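PDB 5O7B: putative low molecular weight protein-tyrosine-phosphatase slr0328 from Synechocystis sp., which probably hydrolyses phosphotyrosine on proteins, releasing phosphate, as a member of the low molecular weight protein tyrosine phosphatase family. Local coordinates for residues Ile24-Ala29 and Glu147-Leu152. Numbering follows the deposited sequence.
Sequences ICRSPA and EHVIDL
Arg26 lies level with Val149, and Ala29 with Ile150, where the first turn of helix 26-37 lies against the middle of helix 143-156, with CA atoms 6.9 Å apart in the first pair and 7.1 Å in the second. Arg26 ends the CX5R signature of the low molecular weight tyrosine phosphatases, the phosphate-binding P-loop that begins at Cys20, the nucleophile by similarity. Behind the loop, residues 26-29 turn straight into helix, although the bond from Ala29 N to Cys25 O is weak. A helix starting here would probably lend its N-terminal dipole to a bound phosphate.

All four touching side chains are buried, and they meet through carbon alone. Val149 points toward the P-loop helix and sets both its methyls beside Arg26 CG, with CG1 4.3 Å from it. Beyond that methylene the arginine stays extended at chi2 (170°), then bends at chi3 (-66°), carrying its guanidinium away from the valine. Arg26 NH2 makes a salt bridge with Asp100 and a hydrogen bond to Val135 O, so the far end of this probable active-site residue is held from outside the two helices while its root packs on Val149. Asp137, the proton donor by similarity, lies close to the same side chain.

Met67 of helix 65-68 touches Ala29, Val149 and Ile150, joining a third element to the packing. Ile150 starts off aimed past the P-loop helix, but with CG1 opposite its own carbonyl carbon and a bend at chi2 (-83°), the chain swings back, bringing its CD1 methyl within 4.1 Å of Ala29 CB.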
# COMPACT_ATOMS: atom_id res chain seq x y z
N ILE A 24 6.12 -4.79 -2.91
CA ILE A 24 7.33 -4.49 -2.14
C ILE A 24 7.42 -3.04 -1.70
O ILE A 24 8.19 -2.75 -0.76
CB ILE A 24 8.61 -4.89 -2.91
CG1 ILE A 24 8.71 -4.18 -4.26
CG2 ILE A 24 8.74 -6.40 -3.06
CD1 ILE A 24 10.12 -4.07 -4.78
N CYS A 25 6.70 -2.09 -2.30
CA CYS A 25 6.75 -0.70 -1.87
C CYS A 25 5.41 -0.26 -1.28
O CYS A 25 5.28 -0.15 -0.06
CB CYS A 25 7.15 0.23 -3.02
SG CYS A 25 8.80 -0.04 -3.75
N ARG A 26 4.39 -0.07 -2.12
CA ARG A 26 3.18 0.65 -1.73
C ARG A 26 2.25 -0.16 -0.84
O ARG A 26 1.92 0.27 0.27
CB ARG A 26 2.44 1.12 -2.98
CG ARG A 26 3.11 2.29 -3.68
CD ARG A 26 2.47 2.53 -5.02
NE ARG A 26 2.71 1.41 -5.92
CZ ARG A 26 2.23 1.35 -7.16
NH1 ARG A 26 2.50 0.30 -7.92
NH2 ARG A 26 1.50 2.34 -7.63
N SER A 27 1.77 -1.31 -1.33
CA SER A 27 0.81 -2.07 -0.55
C SER A 27 1.39 -2.63 0.75
O SER A 27 0.65 -2.76 1.74
CB SER A 27 0.19 -3.20 -1.39
OG SER A 27 1.10 -4.24 -1.65
N PRO A 28 2.68 -2.99 0.82
CA PRO A 28 3.26 -3.30 2.14
C PRO A 28 3.17 -2.13 3.11
O PRO A 28 2.97 -2.34 4.31
CB PRO A 28 4.71 -3.66 1.83
CG PRO A 28 4.68 -4.13 0.44
CD PRO A 28 3.64 -3.30 -0.25
N ALA A 29 3.35 -0.90 2.61
CA ALA A 29 3.17 0.26 3.47
C ALA A 29 1.70 0.40 3.87
O ALA A 29 1.39 0.64 5.05
CB ALA A 29 3.66 1.52 2.77
N GLU A 147 8.02 9.16 1.24
CA GLU A 147 7.25 9.84 2.28
C GLU A 147 5.88 10.24 1.75
O GLU A 147 4.89 10.19 2.49
CB GLU A 147 8.01 11.06 2.81
CG GLU A 147 9.47 10.81 3.14
CD GLU A 147 9.72 10.69 4.62
OE1 GLU A 147 8.76 10.60 5.38
OE2 GLU A 147 10.90 10.69 5.02
N HIS A 148 5.80 10.63 0.47
CA HIS A 148 4.49 10.97 -0.11
C HIS A 148 3.56 9.78 -0.10
O HIS A 148 2.37 9.92 0.19
CB HIS A 148 4.63 11.51 -1.53
CG HIS A 148 3.46 12.36 -1.96
ND1 HIS A 148 2.64 12.03 -3.02
CD2 HIS A 148 2.98 13.53 -1.47
CE1 HIS A 148 1.70 12.95 -3.16
NE2 HIS A 148 1.88 13.87 -2.24
N VAL A 149 4.07 8.59 -0.43
CA VAL A 149 3.26 7.38 -0.33
C VAL A 149 2.68 7.26 1.08
O VAL A 149 1.48 7.03 1.26
CB VAL A 149 4.10 6.14 -0.70
CG1 VAL A 149 3.38 4.87 -0.28
CG2 VAL A 149 4.39 6.12 -2.20
N ILE A 150 3.52 7.46 2.10
CA ILE A 150 3.04 7.36 3.47
C ILE A 150 2.02 8.45 3.77
O ILE A 150 0.99 8.19 4.42
CB ILE A 150 4.23 7.41 4.45
CG1 ILE A 150 5.25 6.32 4.10
CG2 ILE A 150 3.75 7.30 5.90
CD1 ILE A 150 4.91 4.94 4.66
N ASP A 151 2.28 9.67 3.31
CA ASP A 151 1.33 10.77 3.49
C ASP A 151 -0.05 10.43 2.94
O ASP A 151 -1.07 10.74 3.56
CB ASP A 151 1.85 12.03 2.79
CG ASP A 151 3.16 12.52 3.36
OD1 ASP A 151 3.49 12.13 4.50
OD2 ASP A 151 3.85 13.29 2.66
N LEU A 152 -0.09 9.80 1.76
CA LEU A 152 -1.36 9.47 1.13
C LEU A 152 -2.07 8.35 1.88
O LEU A 152 -3.30 8.36 1.99
CB LEU A 152 -1.15 9.09 -0.34
CG LEU A 152 -0.41 10.16 -1.16
CD1 LEU A 152 -0.12 9.76 -2.60
CD2 LEU A 152 -1.20 11.44 -1.15